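Serine protease pet (Escherichia coli, PDB 4OM9) is an autotransporter enterotoxin of enteroaggregative strains, a secreted serine protease that probably cleaves host proteins such as the cytoskeletal alpha-fodrin. Local coordinates at residues E192-S197 with G235-T240; N740-N745 with A759-G764; F763-K768 with G785-Y790. All coordinates share one frame; numbering follows the deposited sequence.

Contact 1 of 3, residues E192-S197 with G235-T240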
loop_
_atom_site.group_PDB
_atom_site.type_symbol
_atom_site.label_atom_id
_atom_site.label_comp_id
_atom_site.label_asym_id
_atom_site.label_seq_id
_atom_site.Cartn_x
_atom_site.Cartn_y
_atom_site.Cartn_z
ATOM N N GLU A 192 -2.405 -21.172 36.898
ATOM C CA GLU A 192 -3.833 -21.306 36.682
ATOM C C GLU A 192 -4.356 -20.021 36.082
ATOM O O GLU A 192 -3.988 -18.930 36.523
ATOM C CB GLU A 192 -4.550 -21.627 37.998
ATOM C CG GLU A 192 -6.076 -21.702 37.903
ATOM C CD GLU A 192 -6.740 -21.720 39.294
ATOM O OE1 GLU A 192 -7.101 -20.633 39.789
ATOM O OE2 GLU A 192 -6.890 -22.808 39.889
ATOM N N TYR A 193 -5.185 -20.135 35.051
ATOM C CA TYR A 193 -5.762 -18.926 34.492
ATOM C C TYR A 193 -7.253 -19.062 34.245
ATOM O O TYR A 193 -7.817 -20.163 34.244
ATOM C CB TYR A 193 -5.016 -18.490 33.208
ATOM C CG TYR A 193 -5.336 -19.148 31.854
ATOM C CD1 TYR A 193 -6.621 -19.126 31.317
ATOM C CD2 TYR A 193 -4.314 -19.671 31.061
ATOM C CE1 TYR A 193 -6.899 -19.664 30.068
ATOM C CE2 TYR A 193 -4.577 -20.216 29.792
ATOM C CZ TYR A 193 -5.880 -20.204 29.308
ATOM O OH TYR A 193 -6.192 -20.733 28.076
ATOM N N GLU A 194 -7.867 -17.900 34.055
ATOM C CA GLU A 194 -9.270 -17.773 33.728
ATOM C C GLU A 194 -9.375 -16.856 32.505
ATOM O O GLU A 194 -8.645 -15.864 32.401
ATOM C CB GLU A 194 -10.041 -17.211 34.920
ATOM C CG GLU A 194 -11.527 -16.968 34.702
ATOM C CD GLU A 194 -12.186 -16.356 35.935
ATOM O OE1 GLU A 194 -12.209 -15.112 36.035
ATOM O OE2 GLU A 194 -12.662 -17.119 36.808
ATOM N N ASN A 195 -10.261 -17.197 31.575
ATOM C CA ASN A 195 -10.441 -16.363 30.390
ATOM C C ASN A 195 -11.150 -15.047 30.673
ATOM O O ASN A 195 -11.846 -14.906 31.682
ATOM C CB ASN A 195 -11.215 -17.119 29.330
ATOM C CG ASN A 195 -10.374 -18.140 28.645
ATOM O OD1 ASN A 195 -9.756 -17.861 27.607
ATOM N ND2 ASN A 195 -10.310 -19.325 29.224
ATOM N N ASP A 196 -10.939 -14.083 29.785
ATOM C CA ASP A 196 -11.750 -12.870 29.763
ATOM C C ASP A 196 -13.218 -13.267 29.617
ATOM O O ASP A 196 -13.545 -14.184 28.852
ATOM C CB ASP A 196 -11.309 -11.961 28.604
ATOM C CG ASP A 196 -12.052 -10.639 28.574
ATOM O OD1 ASP A 196 -11.626 -9.731 29.311
ATOM O OD2 ASP A 196 -13.037 -10.505 27.807
ATOM N N SER A 197 -14.103 -12.584 30.333
ATOM C CA SER A 197 -15.524 -12.936 30.310
ATOM C C SER A 197 -16.263 -12.444 29.054
ATOM O O SER A 197 -17.385 -12.850 28.806
ATOM C CB SER A 197 -16.234 -12.398 31.561
ATOM O OG SER A 197 -16.268 -10.982 31.574
ATOM N N GLY A 235 -17.938 -23.361 32.310
ATOM C CA GLY A 235 -18.283 -22.196 31.504
ATOM C C GLY A 235 -17.316 -21.038 31.661
ATOM O O GLY A 235 -16.105 -21.209 31.593
ATOM N N LYS A 236 -17.863 -19.852 31.871
ATOM C CA LYS A 236 -17.089 -18.616 32.009
ATOM C C LYS A 236 -15.902 -18.708 32.973
ATOM O O LYS A 236 -14.845 -18.133 32.719
ATOM C CB LYS A 236 -18.020 -17.483 32.478
ATOM C CG LYS A 236 -18.120 -16.295 31.545
ATOM C CD LYS A 236 -18.275 -16.727 30.091
ATOM C CE LYS A 236 -18.735 -15.556 29.201
ATOM N NZ LYS A 236 -18.408 -15.726 27.740
ATOM N N THR A 237 -16.090 -19.396 34.095
ATOM C CA THR A 237 -15.079 -19.391 35.145
ATOM C C THR A 237 -14.113 -20.571 35.048
ATOM O O THR A 237 -13.232 -20.711 35.893
ATOM C CB THR A 237 -15.718 -19.413 36.525
ATOM O OG1 THR A 237 -16.486 -20.608 36.638
ATOM C CG2 THR A 237 -16.632 -18.185 36.733
ATOM N N GLN A 238 -14.300 -21.405 34.023
ATOM C CA GLN A 238 -13.392 -22.513 33.719
ATOM C C GLN A 238 -11.958 -22.083 33.967
ATOM O O GLN A 238 -11.548 -20.994 33.573
ATOM C CB GLN A 238 -13.553 -22.972 32.268
ATOM C CG GLN A 238 -12.642 -24.135 31.858
ATOM C CD GLN A 238 -12.350 -24.153 30.357
ATOM O OE1 GLN A 238 -11.698 -23.249 29.840
ATOM N NE2 GLN A 238 -12.846 -25.172 29.654
ATOM N N LYS A 239 -11.215 -22.914 34.675
ATOM C CA LYS A 239 -9.828 -22.626 34.935
ATOM C C LYS A 239 -8.960 -23.462 33.991
ATOM O O LYS A 239 -9.309 -24.612 33.656
ATOM C CB LYS A 239 -9.492 -22.926 36.397
ATOM C CG LYS A 239 -10.286 -22.132 37.433
ATOM C CD LYS A 239 -9.702 -20.721 37.589
ATOM C CE LYS A 239 -10.395 -19.873 38.656
ATOM N NZ LYS A 239 -11.824 -19.626 38.349
ATOM N N THR A 240 -7.827 -22.909 33.571
ATOM C CA THR A 240 -6.861 -23.696 32.812
ATOM C C THR A 240 -5.508 -23.765 33.519
ATOM O O THR A 240 -5.031 -22.782 34.075
ATOM C CB THR A 240 -6.672 -23.127 31.394
ATOM O OG1 THR A 240 -7.934 -23.119 30.721
ATOM C CG2 THR A 240 -5.699 -23.982 30.613
HETATM O O HOH W 1 -12.394 -19.193 31.623
#

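Contact 2 of 3, residues N740-N745 with A759-G764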
loop_
_atom_site.group_PDB
_atom_site.type_symbol
_atom_site.label_atom_id
_atom_site.label_comp_id
_atom_site.label_asym_id
_atom_site.label_seq_id
_atom_site.Cartn_x
_atom_site.Cartn_y
_atom_site.Cartn_z
ATOM N N ASN A 740 -15.987 22.509 -10.179
ATOM C CA ASN A 740 -15.064 23.614 -9.910
ATOM C C ASN A 740 -13.882 23.658 -10.873
ATOM O O ASN A 740 -13.164 22.662 -11.086
ATOM C CB ASN A 740 -14.532 23.554 -8.480
ATOM C CG ASN A 740 -15.578 23.918 -7.454
ATOM O OD1 ASN A 740 -16.266 24.937 -7.583
ATOM N ND2 ASN A 740 -15.717 23.083 -6.432
ATOM N N PHE A 741 -13.694 24.830 -11.458
ATOM C CA PHE A 741 -12.574 25.091 -12.334
ATOM C C PHE A 741 -11.883 26.357 -11.844
ATOM O O PHE A 741 -12.360 27.469 -12.070
ATOM C CB PHE A 741 -13.043 25.217 -13.783
ATOM C CG PHE A 741 -11.940 25.508 -14.759
ATOM C CD1 PHE A 741 -11.561 26.816 -15.028
ATOM C CD2 PHE A 741 -11.295 24.479 -15.425
ATOM C CE1 PHE A 741 -10.558 27.092 -15.926
ATOM C CE2 PHE A 741 -10.285 24.746 -16.330
ATOM C CZ PHE A 741 -9.917 26.054 -16.581
ATOM N N THR A 742 -10.759 26.165 -11.165
ATOM C CA THR A 742 -10.038 27.239 -10.510
ATOM C C THR A 742 -8.661 27.501 -11.123
ATOM O O THR A 742 -7.851 26.590 -11.284
ATOM C CB THR A 742 -9.872 26.944 -8.995
ATOM O OG1 THR A 742 -11.161 26.794 -8.393
ATOM C CG2 THR A 742 -9.118 28.064 -8.285
ATOM N N ALA A 743 -8.404 28.756 -11.468
ATOM C CA ALA A 743 -7.083 29.179 -11.903
ATOM C C ALA A 743 -6.622 30.317 -11.009
ATOM O O ALA A 743 -7.392 31.237 -10.728
ATOM C CB ALA A 743 -7.100 29.604 -13.357
ATOM N N LYS A 744 -5.372 30.256 -10.564
ATOM C CA LYS A 744 -4.857 31.208 -9.585
ATOM C C LYS A 744 -3.341 31.123 -9.444
ATOM O O LYS A 744 -2.712 30.201 -9.965
ATOM C CB LYS A 744 -5.506 30.967 -8.223
ATOM C CG LYS A 744 -5.065 29.678 -7.563
ATOM C CD LYS A 744 -5.878 29.389 -6.309
ATOM C CE LYS A 744 -5.481 28.051 -5.689
ATOM N NZ LYS A 744 -6.155 27.792 -4.383
ATOM N N ASN A 745 -2.770 32.091 -8.730
ATOM C CA ASN A 745 -1.350 32.088 -8.381
ATOM C C ASN A 745 -0.407 31.965 -9.568
ATOM O O ASN A 745 0.236 30.941 -9.745
ATOM C CB ASN A 745 -1.057 30.959 -7.392
ATOM C CG ASN A 745 -1.248 31.385 -5.950
ATOM O OD1 ASN A 745 -2.361 31.360 -5.424
ATOM N ND2 ASN A 745 -0.158 31.784 -5.302
ATOM N N ALA A 759 -21.827 25.622 -12.954
ATOM C CA ALA A 759 -20.434 25.501 -12.524
ATOM C C ALA A 759 -19.971 26.776 -11.838
ATOM O O ALA A 759 -20.708 27.756 -11.781
ATOM C CB ALA A 759 -19.532 25.169 -13.702
ATOM N N LYS A 760 -18.752 26.763 -11.309
ATOM C CA LYS A 760 -18.275 27.891 -10.516
ATOM C C LYS A 760 -16.857 28.310 -10.866
ATOM O O LYS A 760 -16.198 27.666 -11.672
ATOM C CB LYS A 760 -18.346 27.550 -9.027
ATOM C CG LYS A 760 -19.729 27.151 -8.525
ATOM C CD LYS A 760 -19.613 26.322 -7.253
ATOM C CE LYS A 760 -19.113 27.148 -6.066
ATOM N NZ LYS A 760 -20.156 28.105 -5.595
ATOM N N LEU A 761 -16.430 29.433 -10.284
ATOM C CA LEU A 761 -15.012 29.765 -10.133
ATOM C C LEU A 761 -14.318 30.122 -11.469
ATOM O O LEU A 761 -14.821 29.744 -12.533
ATOM C CB LEU A 761 -14.332 28.594 -9.404
ATOM C CG LEU A 761 -14.685 28.608 -7.907
ATOM C CD1 LEU A 761 -14.122 27.410 -7.171
ATOM C CD2 LEU A 761 -14.224 29.914 -7.255
ATOM N N SER A 762 -13.196 30.863 -11.451
ATOM C CA SER A 762 -12.430 31.276 -10.261
ATOM C C SER A 762 -11.520 32.477 -10.459
ATOM O O SER A 762 -11.454 33.354 -9.603
ATOM C CB SER A 762 -11.507 30.175 -9.824
ATOM O OG SER A 762 -10.390 30.174 -10.699
ATOM N N PHE A 763 -10.786 32.441 -11.576
ATOM C CA PHE A 763 -9.566 33.229 -11.859
ATOM C C PHE A 763 -9.047 34.167 -10.768
ATOM O O PHE A 763 -9.722 35.110 -10.368
ATOM C CB PHE A 763 -9.757 34.062 -13.126
ATOM C CG PHE A 763 -10.273 33.287 -14.301
ATOM C CD1 PHE A 763 -9.732 32.068 -14.642
ATOM C CD2 PHE A 763 -11.306 33.795 -15.069
ATOM C CE1 PHE A 763 -10.222 31.358 -15.730
ATOM C CE2 PHE A 763 -11.797 33.103 -16.152
ATOM C CZ PHE A 763 -11.254 31.881 -16.486
ATOM N N GLY A 764 -7.825 33.924 -10.313
ATOM C CA GLY A 764 -7.174 34.842 -9.402
ATOM C C GLY A 764 -7.222 34.447 -7.942
ATOM O O GLY A 764 -8.260 34.031 -7.421
#

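Contact 3 of 3, residues F763-K768 with G785-Y790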
loop_
_atom_site.group_PDB
_atom_site.type_symbol
_atom_site.label_atom_id
_atom_site.label_comp_id
_atom_site.label_asym_id
_atom_site.label_seq_id
_atom_site.Cartn_x
_atom_site.Cartn_y
_atom_site.Cartn_z
ATOM N N PHE A 763 -10.786 32.441 -11.576
ATOM C CA PHE A 763 -9.566 33.229 -11.859
ATOM C C PHE A 763 -9.047 34.167 -10.768
ATOM O O PHE A 763 -9.722 35.110 -10.368
ATOM C CB PHE A 763 -9.757 34.062 -13.126
ATOM C CG PHE A 763 -10.273 33.287 -14.301
ATOM C CD1 PHE A 763 -9.732 32.068 -14.642
ATOM C CD2 PHE A 763 -11.306 33.795 -15.069
ATOM C CE1 PHE A 763 -10.222 31.358 -15.730
ATOM C CE2 PHE A 763 -11.797 33.103 -16.152
ATOM C CZ PHE A 763 -11.254 31.881 -16.486
ATOM N N GLY A 764 -7.825 33.924 -10.313
ATOM C CA GLY A 764 -7.174 34.842 -9.402
ATOM C C GLY A 764 -7.222 34.447 -7.942
ATOM O O GLY A 764 -8.260 34.031 -7.421
ATOM N N SER A 765 -6.076 34.587 -7.286
ATOM C CA SER A 765 -5.943 34.284 -5.870
ATOM C C SER A 765 -6.918 35.101 -5.038
ATOM O O SER A 765 -6.769 36.317 -4.922
ATOM C CB SER A 765 -4.513 34.554 -5.404
ATOM O OG SER A 765 -3.568 34.004 -6.306
ATOM N N ALA A 766 -7.911 34.428 -4.465
ATOM C CA ALA A 766 -8.924 35.086 -3.646
ATOM C C ALA A 766 -8.311 35.743 -2.410
ATOM O O ALA A 766 -8.300 35.156 -1.327
ATOM C CB ALA A 766 -9.996 34.091 -3.236
ATOM N N ASP A 767 -7.796 36.958 -2.596
ATOM C CA ASP A 767 -7.166 37.750 -1.533
ATOM C C ASP A 767 -5.915 37.093 -0.944
ATOM O O ASP A 767 -5.374 37.567 0.055
ATOM C CB ASP A 767 -8.169 38.045 -0.409
ATOM C CG ASP A 767 -9.186 39.103 -0.795
ATOM O OD1 ASP A 767 -9.523 39.201 -1.994
ATOM O OD2 ASP A 767 -9.650 39.839 0.102
ATOM N N LYS A 768 -5.449 36.014 -1.565
ATOM C CA LYS A 768 -4.236 35.339 -1.107
ATOM C C LYS A 768 -2.980 36.062 -1.588
ATOM O O LYS A 768 -1.861 35.623 -1.315
ATOM C CB LYS A 768 -4.208 33.883 -1.582
ATOM C CG LYS A 768 -5.136 32.953 -0.824
ATOM C CD LYS A 768 -4.807 31.499 -1.118
ATOM C CE LYS A 768 -4.896 31.197 -2.606
ATOM N NZ LYS A 768 -4.448 29.809 -2.926
ATOM N N GLY A 785 -0.853 41.493 -14.132
ATOM C CA GLY A 785 -0.986 41.124 -12.737
ATOM C C GLY A 785 -0.871 39.615 -12.786
ATOM O O GLY A 785 0.178 39.097 -13.162
ATOM N N PHE A 786 -1.914 38.894 -12.396
ATOM C CA PHE A 786 -2.988 39.402 -11.559
ATOM C C PHE A 786 -3.390 38.535 -10.341
ATOM O O PHE A 786 -4.467 38.743 -9.828
ATOM C CB PHE A 786 -4.251 39.617 -12.391
ATOM C CG PHE A 786 -4.130 40.676 -13.440
ATOM C CD1 PHE A 786 -4.191 42.017 -13.104
ATOM C CD2 PHE A 786 -3.988 40.331 -14.769
ATOM C CE1 PHE A 786 -4.089 42.990 -14.078
ATOM C CE2 PHE A 786 -3.883 41.300 -15.743
ATOM C CZ PHE A 786 -3.933 42.631 -15.398
ATOM N N ASP A 787 -2.643 37.524 -9.897
ATOM C CA ASP A 787 -1.621 36.793 -10.619
ATOM C C ASP A 787 -2.278 35.740 -11.508
ATOM O O ASP A 787 -2.054 34.557 -11.333
ATOM C CB ASP A 787 -0.644 36.145 -9.638
ATOM C CG ASP A 787 -1.341 35.565 -8.418
ATOM O OD1 ASP A 787 -2.519 35.156 -8.535
ATOM O OD2 ASP A 787 -0.714 35.521 -7.341
ATOM N N THR A 788 -3.117 36.161 -12.449
ATOM C CA THR A 788 -3.804 35.183 -13.283
ATOM C C THR A 788 -4.322 35.774 -14.576
ATOM O O THR A 788 -5.070 36.752 -14.571
ATOM C CB THR A 788 -4.994 34.529 -12.533
ATOM O OG1 THR A 788 -4.517 33.852 -11.360
ATOM C CG2 THR A 788 -5.712 33.526 -13.432
ATOM N N SER A 789 -3.924 35.183 -15.694
ATOM C CA SER A 789 -4.502 35.573 -16.969
ATOM C C SER A 789 -5.161 34.361 -17.606
ATOM O O SER A 789 -4.711 33.229 -17.424
ATOM C CB SER A 789 -3.450 36.172 -17.905
ATOM O OG SER A 789 -2.667 35.153 -18.502
ATOM N N TYR A 790 -6.247 34.621 -18.325
ATOM C CA TYR A 790 -6.968 33.623 -19.083
ATOM C C TYR A 790 -7.277 34.168 -20.464
ATOM O O TYR A 790 -7.342 35.391 -20.642
ATOM C CB TYR A 790 -8.260 33.215 -18.363
ATOM C CG TYR A 790 -9.214 32.496 -19.277
ATOM C CD1 TYR A 790 -9.050 31.147 -19.561
ATOM C CD2 TYR A 790 -10.248 33.180 -19.905
ATOM C CE1 TYR A 790 -9.904 30.497 -20.425
ATOM C CE2 TYR A 790 -11.101 32.542 -20.765
ATOM C CZ TYR A 790 -10.928 31.207 -21.025
ATOM O OH TYR A 790 -11.790 30.586 -21.891
#

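Contact 1 of 3, residues E192-S197 with G235-T240
Tyr193 and Thr240 pair two antiparallel strands of the protease domain, a region of the chymotrypsin-like PA clan, where strand 188-195 runs beside the start of strand 239-244. Their backbones form a hydrogen-bonded pair: Tyr193 N donates a hydrogen bond to Thr240 O at 2.8 Å, and Thr240 N donates one to Tyr193 O at the same 2.8 Å. The side chains of this pair lie side by side and point the same way. Thr240 CB sits over the middle of the Tyr193 ring, 3.7 Å from its centroid, a CH-pi contact, and the Tyr193 hydroxyl goes on to Arg149. On the other face of the sheet, the salt bridge of Glu194 and Lys239 joins OE2 to NZ at 3.1 Å. The ammonium reaches the carboxylate on its anti side, 30° out of plane. The Lys239 chain folds at chi2 (-80°) and chi4 (-62°), and NZ also donates to Thr237 O at 3.0 Å, so two oxygens grip it. Lys239 CD meanwhile packs on Glu192 OE1, which bonds to Thr179, while Glu194 OE1 takes His177. Where the strands part at the type I turn from Gly235 to Gln238, a water takes over: it accepts from Asn195 N at 2.9 Å and donates to the carbonyls of Lys236 and Gln238, linking the two backbones where they no longer pair directly. Beyond it, Lys236 CE rests on Ser197 O, and its NZ forms a salt bridge with Asp4. Strand 172-185 flanks strand 188-195 through backbone bonds from Glu192 and Glu194, whereas strand 221-232 borders the other segment, so each of the two paired strands has a further antiparallel neighbour on its far side.

Contact 2 of 3, residues N740-N745 with A759-G764
Phe741 and Phe763 bring their rings together at CE1, 4.3 Å apart; Phe763 CE1 lies at the edge of the Phe741 ring, near its plane, so this is no face-to-face stack. The Phe763 ring in turn receives Ala743 CB at its edge, in plane, with CD1 at 3.8 Å from that methyl. Its face is used elsewhere, by Tyr790, while Phe741 also leans on Leu709 and Ile753. Beside the aromatics, Ser762 turns its hydroxyl to the strand: Ala743 N donates to Ser762 OG at 2.6 Å. A chi1 of 77° sets OG between the backbone N and the carbonyl carbon, and the peptide bond before Ser762 is modelled as cis. The Ser762 CB and OG atoms pack against Thr742, with OG 3.4 Å from CG2. One step further on, Gly764 N donates to Ala743 O at 2.8 Å, and the same oxygen takes a CA-H...O contact from Phe763 CA. At the other end Leu761 CD1 wedges between two polar atoms, touching Asn740 OD1 and Thr742 OG1 at 3.3 Å each, and the aliphatic part of Lys760 runs alongside Asn740, its CD close to the same amide oxygen. The two segments travel in the same direction, only 6° apart, with residues facing each other at a spacing of about twenty along the chain. Segment 759-764 thus follows strand 740-744 as an irregular coil rather than a regular strand, held by the Ser762 and Gly764 bonds; parallel stacking of successive coils is what builds the beta-helix of autotransporter passenger domains.

Contact 3 of 3, residues F763-K768 with G785-Y790
Phe763 overlaps Tyr790 only at its tip: the two rings lie close to parallel, with planes 17° apart, yet slid so far along each other that their centroids stand 4.9 Å from one another. Phe763 CZ lies over the Tyr790 ring near its rim, 3.5 Å from CG. In return, Tyr790 CB sits over the Phe763 face, toward the rim, in a CH-pi contact 3.9 Å from the centroid. Tyr790 CG stands anti to the backbone N (chi1 164°), close to Phe763 CZ. The Tyr790 hydroxyl bonds to Gly751 O and Ser793 N. Next to the rings, Thr788 CG2 meets Phe763 CB, and Thr788 OG1 lies 3.4 Å from Gly764 CA while donating to Asp787 O from above the carbonyl plane. At the far end, Ser765 OG donates to Asp787 OD1 at 2.7 Å, on the syn lone pair of that oxygen. The same OD1 also has a weak bond from Asn745 N. The segments run nearly antiparallel here; the hydrogen bond between them joins two side chains, and Thr788 packs on the Gly764 backbone. Strand 788-791 has strand 747-755 as a parallel neighbour, where Tyr790 packs on Val749 and Ile753; strand 740-744 also reaches this site, with Lys744 beside Ser765.

Overall arrangement
From the N terminus, contact 1 comes first, in the protease domain, where it closes a loop of 37 residues between strands 188-195 and 239-244. The chain then runs along much of the beta-helix to contact 2, which lies within it, with its nearest atoms about 48 Å from contact 1 and on the opposite side of the chain's centre. Contact 2 closes the 13 residues, largely strand 747-755, that separate 740-745 from 759-764. Contact 3 starts on the last two residues of contact 2, Phe763 and Gly764, and spans an irregular loop of 16 residues to strand 788-791. The pair thus follow in series, centres 9 Å apart, tying neighbouring parts of the beta-helix together.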